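Local coordinates for protein copper-transporting ATPase (Sulfolobus solfataricus, PDB 2YJ4) that probably couples ATP hydrolysis to the transport of copper or related metal ions across the membrane, this chain being its cytosolic catalytic part with phosphorylation and nucleotide-binding domains, at residues I31-T36 with L202-G207; T43-Q48 with S134-P139; I156-D161 with S180-E185; N209-L214 with D228-V233; V221-G226 with I236-N241. The protein carries 1 engineered substitution. All coordinates share one frame; numbering follows the deposited sequence.

Contact 1. Residues I31-T36 with L202-G207; sequences IIFNKT and LMIGDG. Engineered in segment 31-36: N34 (natural residue Asp). With PO4 (phosphate ion), chain D.
I31 starts the run of parallel pairing between strands 30-34 and 201-205, two central neighbours in the Rossmann-like sheet of the HAD-type phosphorylation domain. Its CD1 lies 3.8 Å from CB of L202, the two side chains running side by side, while its CG2 branch turns to I204 CD1. I32 is gripped through its backbone: its N gives a bond of 2.8 Å to L202 O, and its O takes one from I204 N; on the sheet face of I32 and M203, the two side chains touch loosely through CD1 and CE. F33 returns to the face of I31 and I204. With CG anti to the carbonyl carbon (chi1 -70°), the ring lies alongside I204, whose CD1 meets CE1 obliquely at 3.4 Å; an alanine here would remove the ring and is likely to leave a gap beside I204 and helix 35-39. N34, engineered where the natural residue is Asp, occupies the position of the aspartate phosphorylated in P-type ATPases. Its N and ND2 both donate to I204 O, the first at 3.1 Å and nearly along the C=O axis, the second from above the carbonyl plane; ND2 also makes a weak bond to M203 SD. K35 turns away from strand 201-205 and forms a salt bridge with D161. T36, which contributes to ATP binding, grips the phosphate ion through its O1 alone, which accepts from T36 N at 3.0 Å (N-H...O 174°) and from T36 OG1 at 2.9 Å.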
# COMPACT_ATOMS: atom_id res chain seq x y z
N ILE A 31 17.34 -5.61 0.95
CA ILE A 31 16.16 -5.14 1.67
C ILE A 31 15.06 -4.86 0.67
O ILE A 31 15.20 -3.96 -0.17
CB ILE A 31 16.43 -3.84 2.46
CG1 ILE A 31 17.67 -3.98 3.33
CG2 ILE A 31 15.24 -3.48 3.36
CD1 ILE A 31 17.41 -4.75 4.62
N ILE A 32 13.96 -5.61 0.74
CA ILE A 32 12.87 -5.38 -0.20
C ILE A 32 11.66 -4.74 0.47
O ILE A 32 11.15 -5.26 1.46
CB ILE A 32 12.40 -6.66 -0.87
CG1 ILE A 32 13.56 -7.32 -1.63
CG2 ILE A 32 11.26 -6.34 -1.82
CD1 ILE A 32 13.22 -8.74 -2.16
N PHE A 33 11.21 -3.61 -0.06
CA PHE A 33 10.00 -3.00 0.46
C PHE A 33 8.83 -3.28 -0.43
O PHE A 33 8.88 -2.97 -1.62
CB PHE A 33 10.16 -1.49 0.55
CG PHE A 33 11.11 -1.04 1.61
CD1 PHE A 33 10.67 -0.83 2.91
CD2 PHE A 33 12.44 -0.83 1.31
CE1 PHE A 33 11.54 -0.41 3.89
CE2 PHE A 33 13.32 -0.41 2.29
CZ PHE A 33 12.87 -0.19 3.59
N ASN A 34 7.77 -3.86 0.13
CA ASN A 34 6.47 -3.77 -0.50
C ASN A 34 5.98 -2.34 -0.36
O ASN A 34 6.12 -1.74 0.71
CB ASN A 34 5.47 -4.73 0.13
CG ASN A 34 5.81 -6.17 -0.17
OD1 ASN A 34 5.57 -6.65 -1.28
ND2 ASN A 34 6.37 -6.87 0.83
N LYS A 35 5.41 -1.78 -1.42
CA LYS A 35 5.02 -0.39 -1.41
C LYS A 35 3.88 -0.09 -0.43
O LYS A 35 4.11 0.52 0.62
CB LYS A 35 4.62 0.09 -2.82
CG LYS A 35 4.57 1.61 -2.95
CD LYS A 35 3.71 2.13 -4.09
CE LYS A 35 2.24 2.06 -3.75
NZ LYS A 35 1.46 3.16 -4.40
N THR A 36 2.68 -0.54 -0.77
CA THR A 36 1.44 -0.10 -0.11
C THR A 36 1.41 -0.34 1.39
O THR A 36 1.47 -1.48 1.84
CB THR A 36 0.19 -0.77 -0.74
OG1 THR A 36 0.26 -0.67 -2.16
CG2 THR A 36 -1.07 -0.09 -0.26
N LEU A 202 15.75 -9.36 3.47
CA LEU A 202 14.86 -8.87 4.52
C LEU A 202 13.76 -8.09 3.83
O LEU A 202 14.04 -7.24 2.98
CB LEU A 202 15.60 -7.98 5.52
CG LEU A 202 14.75 -7.53 6.73
CD1 LEU A 202 15.61 -7.29 7.95
CD2 LEU A 202 13.92 -6.30 6.40
N MET A 203 12.51 -8.40 4.16
CA MET A 203 11.38 -7.75 3.50
C MET A 203 10.43 -7.16 4.49
O MET A 203 10.11 -7.77 5.51
CB MET A 203 10.61 -8.71 2.58
CG MET A 203 9.22 -8.19 2.14
SD MET A 203 8.41 -9.32 0.97
CE MET A 203 9.89 -9.96 0.21
N ILE A 204 9.98 -5.96 4.19
CA ILE A 204 8.95 -5.34 4.97
C ILE A 204 7.66 -5.34 4.15
O ILE A 204 7.67 -4.96 2.98
CB ILE A 204 9.34 -3.92 5.42
CG1 ILE A 204 10.68 -3.94 6.13
CG2 ILE A 204 8.29 -3.35 6.35
CD1 ILE A 204 11.85 -3.49 5.29
N GLY A 205 6.58 -5.79 4.76
CA GLY A 205 5.29 -5.86 4.10
C GLY A 205 4.14 -5.43 4.99
O GLY A 205 4.34 -5.05 6.15
N ASP A 206 2.93 -5.51 4.44
CA ASP A 206 1.73 -4.97 5.07
C ASP A 206 0.52 -5.31 4.22
O ASP A 206 0.32 -4.73 3.14
CB ASP A 206 1.84 -3.45 5.15
CG ASP A 206 0.57 -2.80 5.67
OD1 ASP A 206 -0.43 -2.78 4.92
OD2 ASP A 206 0.57 -2.30 6.83
N GLY A 207 -0.31 -6.22 4.68
CA GLY A 207 -1.54 -6.45 3.96
C GLY A 207 -1.54 -7.65 3.04
O GLY A 207 -0.53 -8.32 2.86
P PO4 D . 1.60 -3.89 -2.49
O1 PO4 D . 2.26 -2.61 -2.96
O2 PO4 D . 1.93 -5.01 -3.45
O3 PO4 D . 2.12 -4.21 -1.11
O4 PO4 D . 0.09 -3.76 -2.49

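Contact 2. Residues T43-Q48 with S134-P139; sequences TPIVTQ and SDVPRP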
# COMPACT_ATOMS: atom_id res chain seq x y z
N THR A 43 -3.73 4.43 3.01
CA THR A 43 -4.99 5.15 2.86
C THR A 43 -5.09 5.97 1.57
O THR A 43 -4.41 6.99 1.42
CB THR A 43 -5.25 6.05 4.06
OG1 THR A 43 -6.48 6.77 3.85
CG2 THR A 43 -4.10 7.03 4.25
N PRO A 44 -5.96 5.53 0.66
CA PRO A 44 -6.22 6.13 -0.65
C PRO A 44 -6.85 7.52 -0.55
O PRO A 44 -7.74 7.74 0.28
CB PRO A 44 -7.21 5.16 -1.29
CG PRO A 44 -7.02 3.87 -0.54
CD PRO A 44 -6.76 4.31 0.87
N ILE A 45 -6.38 8.44 -1.39
CA ILE A 45 -6.93 9.77 -1.50
C ILE A 45 -7.22 10.10 -2.96
O ILE A 45 -6.66 9.48 -3.87
CB ILE A 45 -5.94 10.84 -0.98
CG1 ILE A 45 -4.63 10.78 -1.77
CG2 ILE A 45 -5.67 10.68 0.53
CD1 ILE A 45 -3.87 12.11 -1.83
N VAL A 46 -8.10 11.07 -3.19
CA VAL A 46 -8.28 11.64 -4.51
C VAL A 46 -7.15 12.63 -4.77
O VAL A 46 -6.98 13.60 -4.03
CB VAL A 46 -9.63 12.35 -4.64
CG1 VAL A 46 -9.73 13.06 -5.98
CG2 VAL A 46 -10.77 11.35 -4.48
N THR A 47 -6.36 12.35 -5.81
CA THR A 47 -5.28 13.26 -6.18
C THR A 47 -5.82 14.17 -7.26
O THR A 47 -5.42 15.33 -7.39
CB THR A 47 -4.02 12.52 -6.73
OG1 THR A 47 -4.25 12.11 -8.07
CG2 THR A 47 -3.70 11.29 -5.91
N GLN A 48 -6.77 13.65 -8.03
CA GLN A 48 -7.41 14.47 -9.04
C GLN A 48 -8.80 14.01 -9.45
O GLN A 48 -9.08 12.81 -9.60
CB GLN A 48 -6.51 14.61 -10.26
CG GLN A 48 -7.18 15.36 -11.39
CD GLN A 48 -6.23 16.31 -12.06
OE1 GLN A 48 -5.89 17.37 -11.51
NE2 GLN A 48 -5.78 15.94 -13.27
N SER A 134 -4.72 7.74 -5.31
CA SER A 134 -3.45 7.16 -4.95
C SER A 134 -3.18 7.25 -3.45
O SER A 134 -4.05 7.62 -2.66
CB SER A 134 -2.32 7.82 -5.75
OG SER A 134 -1.97 9.08 -5.20
N ASP A 135 -1.95 6.92 -3.08
CA ASP A 135 -1.59 6.76 -1.69
C ASP A 135 -0.85 7.96 -1.14
O ASP A 135 -0.44 8.83 -1.90
CB ASP A 135 -0.73 5.51 -1.54
CG ASP A 135 -1.34 4.52 -0.60
OD1 ASP A 135 -2.24 4.93 0.17
OD2 ASP A 135 -0.94 3.33 -0.63
N VAL A 136 -0.70 8.01 0.18
CA VAL A 136 0.15 9.01 0.82
C VAL A 136 1.48 8.36 1.21
O VAL A 136 1.49 7.39 1.96
CB VAL A 136 -0.50 9.60 2.08
CG1 VAL A 136 0.30 10.81 2.58
CG2 VAL A 136 -1.94 10.00 1.79
N PRO A 137 2.60 8.89 0.72
CA PRO A 137 3.91 8.37 1.11
C PRO A 137 4.29 8.75 2.54
O PRO A 137 3.96 9.84 3.00
CB PRO A 137 4.85 9.06 0.12
CG PRO A 137 4.19 10.37 -0.16
CD PRO A 137 2.71 10.06 -0.16
N ARG A 138 4.97 7.85 3.25
CA ARG A 138 5.51 8.19 4.57
C ARG A 138 6.70 9.13 4.42
O ARG A 138 7.50 9.01 3.49
CB ARG A 138 5.91 6.93 5.34
CG ARG A 138 4.74 6.07 5.80
CD ARG A 138 5.19 4.81 6.54
NE ARG A 138 4.11 3.83 6.56
CZ ARG A 138 3.19 3.76 7.52
NH1 ARG A 138 3.25 4.60 8.56
NH2 ARG A 138 2.21 2.86 7.45
N PRO A 139 6.82 10.09 5.35
CA PRO A 139 7.91 11.07 5.38
C PRO A 139 9.27 10.41 5.66
O PRO A 139 9.40 9.72 6.67
CB PRO A 139 7.52 11.99 6.54
CG PRO A 139 6.64 11.12 7.43
CD PRO A 139 5.88 10.25 6.48
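I45 and S134 form an antiparallel hydrogen-bonded pair, with I45 N donating to S134 O at 2.8 Å and S134 N to I45 O at 3.0 Å. Both bonds are fairly straight, and the carbonyl of S134 also receives a CA-H...O contact from P44 CA at 3.3 Å. The I45 side chain has CG1 between its backbone N and carbonyl carbon (chi1 59°), which brings CG1 close to S134 O and leaves CG2 to meet V136. There the CG2 methyls of I45 and V136 are 4.0 Å apart, and the two side chains cross at about a right angle. V136 CG2 also lies near T43 O, 3.9 Å away. The pair joins the start of strand 45-50, an outermost strand of the six-stranded antiparallel sheet of the nucleotide-binding domain, to the last residue of strand 126-134; the contact lies where the chain enters and leaves this inserted domain, with 43-44 and 135-139 outside the strands. Farther along, T47 and Q48 both face N132 in a classic beta bulge, and T47 OG1 is hydrogen-bonded to N132 OD1. OD1 of D135 comes near T43 without a hydrogen bond; its OD2 makes a weak bond to T40 OG1 and packs against CG2 of T36. V136 is backbone-bonded to Y41, and R138 reaches G37 O through NH2.

Contact 3. Residues I156-D161 with S180-E185; sequences IILSGD and SNLSPE. With PO4 (phosphate ion), chain D.
The loop leaving strand 154-158, which carries the ATP-binding residues S159, G160 and D161, is laced to the 180-182 loop through its carbonyl oxygens. S159 O accepts from L182 N at 3.0 Å, the donor tilted 20° from the carbonyl plane, and D161 O takes a short bond of 2.7 Å from N181 N. Thus two consecutive amides of one segment reach carbonyls two residues apart on the other, with G160 bridging between them. G160 CA passes 2.9 Å from L182 O, and a side chain modelled at this glycine would run into that oxygen. S180 CB closes on D161 O from beside the N181 bond, while S180 OG is taken by E163 OE1. In the HAD fold such a loop, following the strand next to the one that bears the phosphorylated aspartate, provides groups for the phosphate pocket; here G160 N donates to O2 of the bound phosphate ion at 2.9 Å, alongside K187 and T36 OG1. D161 OD2 forms a salt bridge with K35 NZ, so the backbone and side chain of this residue serve different partners. At the strand end the packing becomes apolar. L158, with CG anti to the carbonyl carbon (chi1 -57°), sends CD2 to within 3.5 Å of CD2 of L182, the two side chains crossing at a slant. L182 also leans on K187 and I190 of helix 184-196, and its CB sits 3.3 Å from S159 O. S183 follows as the N-cap of that helix.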
# COMPACT_ATOMS: atom_id res chain seq x y z
N ILE A 156 15.26 -2.95 -2.95
CA ILE A 156 14.30 -3.21 -4.00
C ILE A 156 12.91 -2.83 -3.51
O ILE A 156 12.55 -3.09 -2.36
CB ILE A 156 14.32 -4.70 -4.42
CG1 ILE A 156 15.74 -5.13 -4.85
CG2 ILE A 156 13.30 -4.97 -5.53
CD1 ILE A 156 15.88 -6.61 -5.16
N ILE A 157 12.12 -2.22 -4.39
CA ILE A 157 10.71 -2.00 -4.08
C ILE A 157 9.81 -2.85 -4.98
O ILE A 157 10.02 -2.91 -6.18
CB ILE A 157 10.32 -0.55 -4.22
CG1 ILE A 157 11.18 0.31 -3.29
CG2 ILE A 157 8.82 -0.39 -3.92
CD1 ILE A 157 10.93 1.80 -3.40
N LEU A 158 8.84 -3.51 -4.36
CA LEU A 158 7.81 -4.30 -5.04
C LEU A 158 6.40 -3.79 -4.73
O LEU A 158 6.11 -3.38 -3.61
CB LEU A 158 7.89 -5.75 -4.56
CG LEU A 158 9.21 -6.48 -4.71
CD1 LEU A 158 9.05 -7.89 -4.18
CD2 LEU A 158 9.65 -6.46 -6.16
N SER A 159 5.51 -3.83 -5.72
CA SER A 159 4.07 -3.64 -5.46
C SER A 159 3.19 -4.18 -6.58
O SER A 159 3.65 -4.38 -7.71
CB SER A 159 3.72 -2.18 -5.17
OG SER A 159 4.02 -1.35 -6.28
N GLY A 160 1.93 -4.43 -6.26
CA GLY A 160 0.94 -4.80 -7.27
C GLY A 160 0.36 -3.54 -7.88
O GLY A 160 -0.64 -3.58 -8.59
N ASP A 161 1.01 -2.41 -7.60
CA ASP A 161 0.52 -1.11 -8.04
C ASP A 161 1.08 -0.81 -9.41
O ASP A 161 2.05 -1.42 -9.83
CB ASP A 161 0.94 -0.01 -7.07
CG ASP A 161 -0.24 0.77 -6.53
OD1 ASP A 161 -1.25 0.13 -6.16
OD2 ASP A 161 -0.16 2.02 -6.48
N SER A 180 6.69 -3.13 -10.64
CA SER A 180 5.28 -2.77 -10.48
C SER A 180 4.34 -3.79 -11.11
O SER A 180 4.78 -4.65 -11.87
CB SER A 180 5.01 -1.41 -11.10
OG SER A 180 5.29 -1.41 -12.49
N ASN A 181 3.05 -3.69 -10.79
CA ASN A 181 2.03 -4.59 -11.33
C ASN A 181 2.28 -6.06 -11.00
O ASN A 181 2.11 -6.95 -11.85
CB ASN A 181 1.86 -4.42 -12.84
CG ASN A 181 0.58 -5.05 -13.37
OD1 ASN A 181 -0.38 -5.23 -12.61
ND2 ASN A 181 0.56 -5.39 -14.66
N LEU A 182 2.67 -6.30 -9.75
CA LEU A 182 3.10 -7.61 -9.31
C LEU A 182 2.02 -8.27 -8.46
O LEU A 182 1.45 -7.65 -7.57
CB LEU A 182 4.37 -7.48 -8.49
CG LEU A 182 5.75 -7.83 -9.04
CD1 LEU A 182 5.98 -7.35 -10.46
CD2 LEU A 182 6.81 -7.26 -8.11
N SER A 183 1.76 -9.54 -8.72
CA SER A 183 0.84 -10.32 -7.92
C SER A 183 1.68 -11.04 -6.89
O SER A 183 2.91 -11.10 -7.00
CB SER A 183 0.16 -11.36 -8.79
OG SER A 183 1.13 -12.21 -9.39
N PRO A 184 1.02 -11.61 -5.88
CA PRO A 184 1.82 -12.29 -4.86
C PRO A 184 2.71 -13.32 -5.53
O PRO A 184 3.90 -13.40 -5.23
CB PRO A 184 0.76 -12.97 -3.98
CG PRO A 184 -0.44 -12.08 -4.13
CD PRO A 184 -0.42 -11.63 -5.57
N GLU A 185 2.13 -14.08 -6.46
CA GLU A 185 2.86 -15.11 -7.19
C GLU A 185 4.11 -14.57 -7.86
O GLU A 185 5.17 -15.18 -7.78
CB GLU A 185 1.95 -15.81 -8.21
CG GLU A 185 0.89 -16.67 -7.58
CD GLU A 185 -0.19 -15.86 -6.85
OE1 GLU A 185 -0.65 -14.83 -7.38
OE2 GLU A 185 -0.59 -16.29 -5.74
P PO4 D . 1.60 -3.89 -2.49
O1 PO4 D . 2.26 -2.61 -2.96
O2 PO4 D . 1.93 -5.01 -3.45
O3 PO4 D . 2.12 -4.21 -1.11
O4 PO4 D . 0.09 -3.76 -2.49

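Contact 4. Residues N209-L214 with D228-V233; sequences NDAAAL and DISKNV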
# COMPACT_ATOMS: atom_id res chain seq x y z
N ASN A 209 -1.57 -8.72 -0.20
CA ASN A 209 -0.61 -9.03 -1.27
C ASN A 209 0.85 -9.20 -0.84
O ASN A 209 1.72 -9.41 -1.69
CB ASN A 209 -0.71 -8.00 -2.41
N ASP A 210 1.12 -9.12 0.47
CA ASP A 210 2.50 -9.23 0.97
C ASP A 210 2.79 -10.52 1.75
O ASP A 210 3.95 -10.90 1.88
CB ASP A 210 2.90 -8.02 1.83
CG ASP A 210 2.73 -6.69 1.09
OD1 ASP A 210 2.51 -6.70 -0.13
OD2 ASP A 210 2.82 -5.63 1.74
N ALA A 211 1.76 -11.17 2.27
CA ALA A 211 1.98 -12.28 3.21
C ALA A 211 2.89 -13.40 2.69
O ALA A 211 3.89 -13.74 3.33
CB ALA A 211 0.67 -12.84 3.69
N ALA A 212 2.55 -13.97 1.54
CA ALA A 212 3.30 -15.10 1.00
C ALA A 212 4.75 -14.72 0.68
O ALA A 212 5.66 -15.45 1.04
CB ALA A 212 2.59 -15.69 -0.24
N ALA A 213 4.97 -13.59 0.02
CA ALA A 213 6.32 -13.05 -0.07
C ALA A 213 7.02 -12.93 1.31
O ALA A 213 8.18 -13.31 1.45
CB ALA A 213 6.31 -11.73 -0.78
N LEU A 214 6.33 -12.40 2.33
CA LEU A 214 6.99 -12.19 3.63
C LEU A 214 7.42 -13.53 4.23
O LEU A 214 8.50 -13.64 4.84
CB LEU A 214 6.09 -11.46 4.64
CG LEU A 214 5.77 -9.98 4.52
CD1 LEU A 214 4.58 -9.63 5.42
CD2 LEU A 214 6.98 -9.14 4.89
N ASP A 228 -3.68 -9.46 9.51
CA ASP A 228 -3.34 -10.61 10.35
C ASP A 228 -2.53 -11.70 9.64
O ASP A 228 -1.54 -12.18 10.18
CB ASP A 228 -4.59 -11.18 11.03
CG ASP A 228 -4.92 -10.45 12.33
OD1 ASP A 228 -3.98 -10.12 13.10
OD2 ASP A 228 -6.12 -10.20 12.59
N ILE A 229 -2.96 -12.09 8.44
CA ILE A 229 -2.20 -13.07 7.64
C ILE A 229 -0.72 -12.66 7.50
O ILE A 229 0.17 -13.51 7.53
CB ILE A 229 -2.82 -13.28 6.24
CG1 ILE A 229 -2.67 -12.01 5.38
CG2 ILE A 229 -4.28 -13.70 6.36
CD1 ILE A 229 -3.19 -12.16 3.95
N SER A 230 -0.47 -11.36 7.36
CA SER A 230 0.90 -10.85 7.27
C SER A 230 1.67 -11.01 8.58
O SER A 230 2.80 -11.49 8.60
CB SER A 230 0.90 -9.39 6.82
OG SER A 230 0.71 -9.29 5.42
N LYS A 231 1.03 -10.60 9.68
CA LYS A 231 1.65 -10.62 10.99
C LYS A 231 1.92 -12.03 11.53
O LYS A 231 2.95 -12.26 12.15
CB LYS A 231 0.80 -9.83 11.99
CG LYS A 231 0.49 -8.40 11.58
CD LYS A 231 -0.77 -7.90 12.30
CE LYS A 231 -0.44 -7.06 13.52
NZ LYS A 231 0.28 -5.81 13.10
N ASN A 232 1.01 -12.97 11.31
CA ASN A 232 1.21 -14.33 11.84
C ASN A 232 2.30 -15.08 11.08
O ASN A 232 2.53 -16.27 11.33
CB ASN A 232 -0.08 -15.16 11.81
CG ASN A 232 -1.33 -14.35 12.09
OD1 ASN A 232 -2.34 -14.51 11.41
ND2 ASN A 232 -1.27 -13.48 13.10
N VAL A 233 2.95 -14.41 10.15
CA VAL A 233 3.98 -15.04 9.33
C VAL A 233 5.30 -14.26 9.39
O VAL A 233 6.35 -14.76 8.96
CB VAL A 233 3.49 -15.21 7.86
CG1 VAL A 233 4.30 -14.35 6.90
CG2 VAL A 233 3.55 -16.67 7.47
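A211 and S230 bring the backbones of helices 211-216 and 228-231 closest, their CA atoms 4.4 Å apart, with no hydrogen bond between the two segments. The small side chain of A211 points toward the other helix, and its CB lies 3.8 Å from CG1 of I229, with I229 CD1 also near. I229 reaches it because CG1 sits between its backbone N and carbonyl carbon (chi1 68°), carrying the chain across to the alanine. L214, one turn on, touches S230 with CD1, at 3.9 Å from OG. V233 CG1 comes 3.6 Å from A211 O and 4.1 Å from L214 CB, so it touches both A211 and L214. This packing joins the two short helices that flank strand 219-223 in chain order. N209, also in this region, belongs to the ATP-binding site. D210 turns to other partners: its OD2 accepts from D206 N, and its OD1 forms a salt bridge with K187, a ligand of the phosphate ion. With no hydrogen bond across it, the contact rests on van der Waals packing, and S230 OG finds a weak bond at G207 N instead.

Contact 5. Residues V221-G226 with I236-N241; sequences VAMGNG and IILVSN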
# COMPACT_ATOMS: atom_id res chain seq x y z
N VAL A 221 9.52 -8.53 8.12
CA VAL A 221 8.91 -7.54 8.98
C VAL A 221 7.51 -7.17 8.47
O VAL A 221 7.33 -6.84 7.31
CB VAL A 221 9.78 -6.26 9.05
CG1 VAL A 221 9.24 -5.33 10.13
CG2 VAL A 221 11.24 -6.62 9.33
N ALA A 222 6.53 -7.24 9.36
CA ALA A 222 5.19 -6.74 9.06
C ALA A 222 4.99 -5.37 9.72
O ALA A 222 5.55 -5.09 10.79
CB ALA A 222 4.16 -7.72 9.54
N MET A 223 4.19 -4.51 9.09
CA MET A 223 3.85 -3.23 9.69
C MET A 223 2.85 -3.39 10.83
O MET A 223 2.13 -4.38 10.89
CB MET A 223 3.26 -2.30 8.63
CG MET A 223 4.23 -1.96 7.52
SD MET A 223 5.67 -1.07 8.10
CE MET A 223 4.87 0.42 8.74
N GLY A 224 2.81 -2.41 11.73
CA GLY A 224 1.82 -2.40 12.78
C GLY A 224 0.40 -2.38 12.26
O GLY A 224 -0.44 -3.18 12.67
N ASN A 225 0.11 -1.46 11.35
CA ASN A 225 -1.24 -1.37 10.80
C ASN A 225 -1.51 -2.49 9.80
O ASN A 225 -2.49 -2.44 9.06
CB ASN A 225 -1.50 0.01 10.20
CG ASN A 225 -0.35 0.51 9.33
OD1 ASN A 225 -0.11 0.01 8.22
ND2 ASN A 225 0.37 1.51 9.84
N GLY A 226 -0.65 -3.50 9.79
CA GLY A 226 -0.74 -4.61 8.87
C GLY A 226 -1.79 -5.66 9.21
O GLY A 226 -2.21 -5.81 10.36
N ILE A 236 9.16 -10.17 12.65
CA ILE A 236 9.13 -8.95 13.43
C ILE A 236 7.90 -8.12 13.09
O ILE A 236 7.52 -8.01 11.93
CB ILE A 236 10.37 -8.08 13.11
CG1 ILE A 236 11.65 -8.84 13.47
CG2 ILE A 236 10.30 -6.76 13.84
CD1 ILE A 236 12.91 -8.13 13.02
N ILE A 237 7.29 -7.53 14.11
CA ILE A 237 6.24 -6.55 13.87
C ILE A 237 6.72 -5.16 14.26
O ILE A 237 7.08 -4.92 15.41
CB ILE A 237 4.97 -6.82 14.69
CG1 ILE A 237 4.59 -8.29 14.67
CG2 ILE A 237 3.85 -5.99 14.14
CD1 ILE A 237 4.23 -8.78 13.29
N LEU A 238 6.73 -4.25 13.29
CA LEU A 238 6.92 -2.84 13.56
C LEU A 238 5.62 -2.26 14.09
O LEU A 238 4.92 -1.59 13.36
CB LEU A 238 7.31 -2.09 12.29
CG LEU A 238 8.72 -1.50 12.17
CD1 LEU A 238 8.74 -0.39 11.11
CD2 LEU A 238 9.19 -0.96 13.49
N VAL A 239 5.31 -2.52 15.35
CA VAL A 239 4.09 -1.97 15.94
C VAL A 239 4.14 -0.45 15.91
O VAL A 239 3.10 0.21 15.92
CB VAL A 239 3.86 -2.46 17.38
CG1 VAL A 239 3.82 -3.97 17.41
CG2 VAL A 239 4.95 -1.92 18.31
N SER A 240 5.35 0.09 15.87
CA SER A 240 5.57 1.53 15.79
C SER A 240 5.27 2.09 14.41
O SER A 240 5.17 3.32 14.24
CB SER A 240 7.01 1.86 16.14
OG SER A 240 7.87 1.35 15.13
N ASN A 241 5.16 1.21 13.42
CA ASN A 241 5.01 1.64 12.03
C ASN A 241 6.07 2.63 11.66
O ASN A 241 5.89 3.42 10.73
CB ASN A 241 3.65 2.28 11.79
CG ASN A 241 2.52 1.33 12.05
OD1 ASN A 241 2.45 0.26 11.44
ND2 ASN A 241 1.64 1.69 12.98
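Backbone hydrogen bonds join A222 to both sides of I237: A222 N donates to I236 O at 2.9 Å and A222 O accepts from L238 N at 2.9 Å. They pair strands 219-223 and 236-238 in parallel, their axes 30° apart, as the two strands of a beta-alpha-beta unit through helix 228-231. Apolar contacts occupy both faces. V221 CG1 meets I236 CG2 at 4.1 Å and also L238 CB, while on the opposite face A222 CB rests 3.9 Å from I237 CD1. M223, bent at chi2 and chi3, brings its CE to N241 CA at 3.5 Å. Polar side-chain contact is carried by N241, whose OD1 accepts from N225 N at 2.9 Å, in the carbonyl plane and on a lone pair. OD1 lies also 2.7 Å from G224 N. An alanine in place of N241 would take away OD1 and is likely to leave N225 N without this mate and the 223-226 turn less firmly tied to the 238-241 turn. The two ends thus differ in chemistry: the strands are held by regular backbone bonds and buried hydrocarbon, whereas beyond them the N241 amide oxygen bonds one type I turn to the other.

Contacts 1 and 5 are buried core pairs in the parallel part of one mixed sheet, since strands 201-205 and 219-223 lie side by side in it. Contact 3 meets contact 1 from the other flank, through strand 154-158 next to 30-34. Contact 4 is partly buried and holds the helices that precede and follow strand 219-223. Contact 2 lies at the surface, about 17 Å from contact 1 by centres, yet D135 touches T36 and R138 reaches contact 5. Contacts 1 and 5 combine backbone bonds with buried apolar packing, 2 and 3 rely mainly on backbone bonds, and contact 4 on packing without bonds; 1 and 3 also bind the phosphate ion.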